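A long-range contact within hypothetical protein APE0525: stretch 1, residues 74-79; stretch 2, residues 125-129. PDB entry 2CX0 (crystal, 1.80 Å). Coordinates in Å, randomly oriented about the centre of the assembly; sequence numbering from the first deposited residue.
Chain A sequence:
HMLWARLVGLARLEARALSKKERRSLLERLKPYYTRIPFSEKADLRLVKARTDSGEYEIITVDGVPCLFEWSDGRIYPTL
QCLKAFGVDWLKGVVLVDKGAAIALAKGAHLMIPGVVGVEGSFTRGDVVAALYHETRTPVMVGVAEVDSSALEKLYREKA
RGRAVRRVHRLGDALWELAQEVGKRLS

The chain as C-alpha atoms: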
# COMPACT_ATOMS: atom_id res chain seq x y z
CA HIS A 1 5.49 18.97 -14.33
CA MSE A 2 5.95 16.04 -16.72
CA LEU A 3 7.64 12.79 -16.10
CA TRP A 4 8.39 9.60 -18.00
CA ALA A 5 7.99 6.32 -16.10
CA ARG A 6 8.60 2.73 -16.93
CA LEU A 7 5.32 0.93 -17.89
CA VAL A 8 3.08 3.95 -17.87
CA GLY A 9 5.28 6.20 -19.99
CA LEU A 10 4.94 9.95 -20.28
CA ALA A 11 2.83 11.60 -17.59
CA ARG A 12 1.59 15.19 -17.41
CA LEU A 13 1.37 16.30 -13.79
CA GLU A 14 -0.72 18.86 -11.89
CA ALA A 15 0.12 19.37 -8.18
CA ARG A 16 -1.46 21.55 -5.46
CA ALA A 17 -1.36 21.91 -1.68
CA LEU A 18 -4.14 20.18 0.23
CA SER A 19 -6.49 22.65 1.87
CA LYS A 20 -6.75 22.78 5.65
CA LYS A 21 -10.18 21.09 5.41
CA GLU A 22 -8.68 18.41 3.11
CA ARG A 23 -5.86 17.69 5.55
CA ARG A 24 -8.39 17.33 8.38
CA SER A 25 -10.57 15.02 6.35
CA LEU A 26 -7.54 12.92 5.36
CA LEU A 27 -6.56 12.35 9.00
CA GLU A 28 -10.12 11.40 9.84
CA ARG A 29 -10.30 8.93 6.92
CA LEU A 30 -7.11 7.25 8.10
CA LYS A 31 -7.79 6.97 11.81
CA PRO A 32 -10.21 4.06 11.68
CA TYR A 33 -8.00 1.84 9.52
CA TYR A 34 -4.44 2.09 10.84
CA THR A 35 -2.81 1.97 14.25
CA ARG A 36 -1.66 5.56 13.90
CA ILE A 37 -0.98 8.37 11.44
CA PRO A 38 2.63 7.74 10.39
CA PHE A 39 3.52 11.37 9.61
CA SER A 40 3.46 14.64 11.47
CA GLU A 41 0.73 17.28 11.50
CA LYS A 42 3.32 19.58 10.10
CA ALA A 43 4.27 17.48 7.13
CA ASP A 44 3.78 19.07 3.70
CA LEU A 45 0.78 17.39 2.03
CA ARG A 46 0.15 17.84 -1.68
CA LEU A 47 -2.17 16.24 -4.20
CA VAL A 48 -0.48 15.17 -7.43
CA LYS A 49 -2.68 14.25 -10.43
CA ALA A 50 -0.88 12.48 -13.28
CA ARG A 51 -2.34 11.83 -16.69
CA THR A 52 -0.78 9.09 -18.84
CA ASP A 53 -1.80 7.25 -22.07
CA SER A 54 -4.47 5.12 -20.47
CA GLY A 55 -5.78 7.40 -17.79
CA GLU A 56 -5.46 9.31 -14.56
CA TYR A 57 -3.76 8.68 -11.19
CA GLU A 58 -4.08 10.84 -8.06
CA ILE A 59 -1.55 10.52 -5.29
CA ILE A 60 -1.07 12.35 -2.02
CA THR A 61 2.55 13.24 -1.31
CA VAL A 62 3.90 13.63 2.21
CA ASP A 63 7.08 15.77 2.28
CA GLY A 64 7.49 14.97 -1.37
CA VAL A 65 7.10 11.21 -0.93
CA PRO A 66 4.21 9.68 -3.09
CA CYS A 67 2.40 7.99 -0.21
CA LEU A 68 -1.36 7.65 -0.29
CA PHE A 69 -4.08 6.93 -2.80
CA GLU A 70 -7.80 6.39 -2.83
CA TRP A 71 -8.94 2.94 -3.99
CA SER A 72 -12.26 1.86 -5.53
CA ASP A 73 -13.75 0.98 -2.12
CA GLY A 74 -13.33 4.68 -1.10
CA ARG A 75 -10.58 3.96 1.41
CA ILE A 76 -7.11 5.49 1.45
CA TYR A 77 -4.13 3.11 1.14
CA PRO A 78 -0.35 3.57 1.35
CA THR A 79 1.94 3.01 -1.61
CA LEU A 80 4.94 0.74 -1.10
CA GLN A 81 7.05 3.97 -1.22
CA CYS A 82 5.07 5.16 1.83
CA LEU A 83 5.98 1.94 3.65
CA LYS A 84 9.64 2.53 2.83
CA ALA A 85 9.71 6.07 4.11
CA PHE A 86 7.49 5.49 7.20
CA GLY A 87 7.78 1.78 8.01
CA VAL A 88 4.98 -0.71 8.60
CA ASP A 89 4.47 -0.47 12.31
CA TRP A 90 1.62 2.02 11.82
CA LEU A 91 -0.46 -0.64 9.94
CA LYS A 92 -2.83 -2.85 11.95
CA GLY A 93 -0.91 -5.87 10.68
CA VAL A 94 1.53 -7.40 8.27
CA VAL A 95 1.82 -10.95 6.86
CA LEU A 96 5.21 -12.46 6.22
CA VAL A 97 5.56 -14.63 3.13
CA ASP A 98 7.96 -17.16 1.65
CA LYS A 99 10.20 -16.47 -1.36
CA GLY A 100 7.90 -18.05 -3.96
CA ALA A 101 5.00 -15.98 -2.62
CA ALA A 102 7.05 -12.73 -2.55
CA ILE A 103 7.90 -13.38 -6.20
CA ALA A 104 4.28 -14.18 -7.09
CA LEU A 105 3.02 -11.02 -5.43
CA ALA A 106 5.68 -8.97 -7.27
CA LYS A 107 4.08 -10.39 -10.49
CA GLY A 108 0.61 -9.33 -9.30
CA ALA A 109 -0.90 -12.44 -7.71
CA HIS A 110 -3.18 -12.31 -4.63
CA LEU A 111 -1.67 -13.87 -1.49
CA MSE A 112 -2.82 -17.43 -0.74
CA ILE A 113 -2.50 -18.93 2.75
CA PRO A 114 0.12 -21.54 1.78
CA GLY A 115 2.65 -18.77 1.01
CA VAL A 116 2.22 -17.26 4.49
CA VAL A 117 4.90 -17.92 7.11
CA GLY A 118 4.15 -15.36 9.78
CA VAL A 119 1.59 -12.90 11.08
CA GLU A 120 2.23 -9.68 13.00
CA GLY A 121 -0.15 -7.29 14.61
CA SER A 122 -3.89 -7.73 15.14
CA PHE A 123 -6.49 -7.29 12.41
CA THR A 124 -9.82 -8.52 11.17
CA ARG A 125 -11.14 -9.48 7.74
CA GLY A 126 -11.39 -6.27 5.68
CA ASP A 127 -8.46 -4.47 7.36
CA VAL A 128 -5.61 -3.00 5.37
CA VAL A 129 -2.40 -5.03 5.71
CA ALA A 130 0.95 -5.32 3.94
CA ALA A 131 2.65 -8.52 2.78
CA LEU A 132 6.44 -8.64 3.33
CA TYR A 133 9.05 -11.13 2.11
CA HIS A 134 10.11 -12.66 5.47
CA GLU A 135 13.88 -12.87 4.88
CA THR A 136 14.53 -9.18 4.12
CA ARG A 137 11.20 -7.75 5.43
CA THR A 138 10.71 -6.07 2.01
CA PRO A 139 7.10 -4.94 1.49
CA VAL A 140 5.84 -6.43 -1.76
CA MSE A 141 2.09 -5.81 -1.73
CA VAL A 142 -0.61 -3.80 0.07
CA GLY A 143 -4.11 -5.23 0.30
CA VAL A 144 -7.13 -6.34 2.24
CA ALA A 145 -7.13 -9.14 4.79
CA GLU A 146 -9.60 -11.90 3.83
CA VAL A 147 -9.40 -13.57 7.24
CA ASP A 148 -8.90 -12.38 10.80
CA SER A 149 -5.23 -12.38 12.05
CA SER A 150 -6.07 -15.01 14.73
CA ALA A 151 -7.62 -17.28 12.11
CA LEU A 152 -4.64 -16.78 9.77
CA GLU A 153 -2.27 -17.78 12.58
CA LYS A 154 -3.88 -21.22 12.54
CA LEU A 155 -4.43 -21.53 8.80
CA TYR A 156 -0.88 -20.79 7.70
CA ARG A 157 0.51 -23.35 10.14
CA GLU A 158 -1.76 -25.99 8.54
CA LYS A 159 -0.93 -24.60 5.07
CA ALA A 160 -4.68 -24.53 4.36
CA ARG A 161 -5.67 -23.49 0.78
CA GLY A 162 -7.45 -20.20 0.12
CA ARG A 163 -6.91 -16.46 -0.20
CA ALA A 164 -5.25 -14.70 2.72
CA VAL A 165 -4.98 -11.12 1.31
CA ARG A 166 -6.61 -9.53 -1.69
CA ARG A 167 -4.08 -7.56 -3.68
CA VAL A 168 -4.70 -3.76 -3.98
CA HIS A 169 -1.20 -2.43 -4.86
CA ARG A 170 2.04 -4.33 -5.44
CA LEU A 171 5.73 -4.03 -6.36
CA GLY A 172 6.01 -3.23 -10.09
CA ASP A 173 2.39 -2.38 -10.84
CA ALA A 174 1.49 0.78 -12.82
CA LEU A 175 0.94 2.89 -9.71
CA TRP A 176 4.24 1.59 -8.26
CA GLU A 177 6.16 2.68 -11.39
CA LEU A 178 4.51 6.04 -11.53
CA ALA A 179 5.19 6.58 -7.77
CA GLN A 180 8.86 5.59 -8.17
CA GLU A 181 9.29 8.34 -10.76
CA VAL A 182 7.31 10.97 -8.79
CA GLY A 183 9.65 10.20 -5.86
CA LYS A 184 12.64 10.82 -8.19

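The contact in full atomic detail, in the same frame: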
# COMPACT_ATOMS: atom_id res chain seq x y z
N GLY A 74 -13.29 3.39 -1.79
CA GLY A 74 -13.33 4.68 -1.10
C GLY A 74 -12.38 4.87 0.10
O GLY A 74 -12.46 5.89 0.83
N ARG A 75 -11.53 3.87 0.35
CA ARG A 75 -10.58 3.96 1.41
C ARG A 75 -9.21 4.42 0.88
O ARG A 75 -8.90 4.25 -0.32
CB ARG A 75 -10.38 2.61 2.10
CG ARG A 75 -11.48 2.28 3.07
CD ARG A 75 -11.02 1.21 4.07
NE ARG A 75 -10.64 -0.04 3.40
CZ ARG A 75 -10.43 -1.19 4.05
NH1 ARG A 75 -10.58 -1.26 5.39
NH2 ARG A 75 -10.10 -2.28 3.37
N ILE A 76 -8.44 5.00 1.80
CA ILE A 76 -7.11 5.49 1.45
C ILE A 76 -6.07 4.44 1.89
O ILE A 76 -6.09 3.96 3.05
CB ILE A 76 -6.84 6.86 2.12
CG1 ILE A 76 -7.78 7.92 1.49
CG2 ILE A 76 -5.34 7.32 1.87
CD1 ILE A 76 -8.20 8.96 2.50
N TYR A 77 -5.18 4.09 0.95
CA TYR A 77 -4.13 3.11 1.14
C TYR A 77 -2.72 3.70 0.92
O TYR A 77 -2.54 4.72 0.26
CB TYR A 77 -4.25 1.97 0.10
CG TYR A 77 -5.44 1.09 0.23
CD1 TYR A 77 -5.31 -0.19 0.76
CD2 TYR A 77 -6.70 1.56 -0.17
CE1 TYR A 77 -6.45 -1.02 0.91
CE2 TYR A 77 -7.87 0.73 -0.01
CZ TYR A 77 -7.71 -0.53 0.52
OH TYR A 77 -8.80 -1.33 0.72
N PRO A 78 -1.72 3.08 1.53
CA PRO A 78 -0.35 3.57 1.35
C PRO A 78 0.25 2.88 0.10
O PRO A 78 -0.07 1.70 -0.23
CB PRO A 78 0.41 3.04 2.58
CG PRO A 78 -0.44 1.68 2.92
CD PRO A 78 -1.88 2.03 2.54
N THR A 79 1.18 3.60 -0.55
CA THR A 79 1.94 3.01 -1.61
C THR A 79 3.06 2.24 -0.91
O THR A 79 3.33 2.39 0.32
CB THR A 79 2.67 4.08 -2.42
OG1 THR A 79 3.42 4.93 -1.49
CG2 THR A 79 1.60 4.89 -3.27
N ARG A 125 -10.83 -9.42 9.16
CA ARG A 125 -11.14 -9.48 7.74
C ARG A 125 -11.53 -8.07 7.31
O ARG A 125 -12.28 -7.38 8.02
CB ARG A 125 -12.33 -10.46 7.51
CG ARG A 125 -13.01 -10.36 6.17
CD ARG A 125 -13.90 -11.57 5.91
NE ARG A 125 -13.53 -12.65 6.82
CZ ARG A 125 -13.53 -13.94 6.50
NH1 ARG A 125 -13.88 -14.34 5.28
NH2 ARG A 125 -13.19 -14.83 7.44
N GLY A 126 -11.02 -7.60 6.16
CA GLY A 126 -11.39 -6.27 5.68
C GLY A 126 -10.38 -5.18 6.01
O GLY A 126 -10.42 -4.09 5.39
N ASP A 127 -9.49 -5.45 6.97
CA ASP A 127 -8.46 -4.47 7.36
C ASP A 127 -7.38 -4.39 6.33
O ASP A 127 -7.14 -5.40 5.59
CB ASP A 127 -7.79 -4.86 8.66
CG ASP A 127 -8.57 -4.37 9.90
OD1 ASP A 127 -9.32 -3.39 9.74
OD2 ASP A 127 -8.40 -4.95 11.00
N VAL A 128 -6.73 -3.22 6.27
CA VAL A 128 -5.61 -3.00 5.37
C VAL A 128 -4.35 -3.61 6.00
O VAL A 128 -4.02 -3.33 7.15
CB VAL A 128 -5.34 -1.50 5.18
CG1 VAL A 128 -4.15 -1.31 4.22
CG2 VAL A 128 -6.63 -0.79 4.68
N VAL A 129 -3.65 -4.45 5.23
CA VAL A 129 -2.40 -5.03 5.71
C VAL A 129 -1.38 -5.02 4.59
O VAL A 129 -1.74 -4.83 3.41
CB VAL A 129 -2.58 -6.48 6.19
CG1 VAL A 129 -3.60 -6.54 7.35
CG2 VAL A 129 -3.03 -7.44 4.95

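The contact between residues 74-79 and 125-129 is small, burying 216 Å² with both sides summed. It rests on two side chains, Arg75 from the first stretch and Val128 from the second. Any two residues that touch are at least 50 positions apart in the sequence.

The polar part is a forked hydrogen bond. Arg75 reaches across with its guanidinium, and both terminal nitrogens donate to the same backbone oxygen of Gly126. The distance is 2.8 Å from Arg75 NH1 to Gly126 O and 2.7 Å from Arg75 NH2 to Gly126 O. The N-H...O angles are 137° and 142°. Such bent angles are expected when two donors of one group converge on a single acceptor. The oxygen lies at the edge of the guanidinium, near its plane, where the N-H groups point. The acceptor is a carbonyl, so this is not a salt bridge. The Asp127 side chain takes no part: its CA-to-CB bond points away from the first stretch, and no atom of the side chain comes closer than 5.0 Å to it.

A second bond, within the first stretch, helps hold the arginine. Arg75 NH2 donates to Tyr77 OH at 3.1 Å. NH2 therefore serves two acceptors, Gly126 O and Tyr77 OH. Two of the side chains that meet Val128, Arg75 and Tyr77, are thus tied to each other.

The apolar part centres on Val128. Its CA-to-CB bond points toward the first stretch, and it is the residue most covered by the contact. Val128 CG2 lies over one face of the Arg75 guanidinium, 3.9 Å from Arg75 CZ. The polar edge is left free for the hydrogen bonds, while the flat face packs on a methyl group. The same methyl meets the tyrosine ring, with Val128 CG2 3.8 Å from Tyr77 CE1. The Tyr77 CA-to-CB bond points sideways, but the end of the side chain comes nearer to the second stretch. The other methyl makes a looser contact, with Val128 CG1 4.4 Å from Pro78 CD.

The two strand segments do not pair directly. The nearest CA atoms across the contact, Tyr77 CA and Val128 CA, are 7.6 Å apart, and no backbone-to-backbone hydrogen bond joins the stretches. Side chains fill the gap. Ile76 and Val129 point away from the partner stretch and make no contact with it.

Gly126 has phi/psi of 98/-17°. A CB there would be jammed against the carbonyl oxygen of Arg125, so the backbone itself calls for glycine. Such a CB would still lie 5.2 Å from Arg75 NH1.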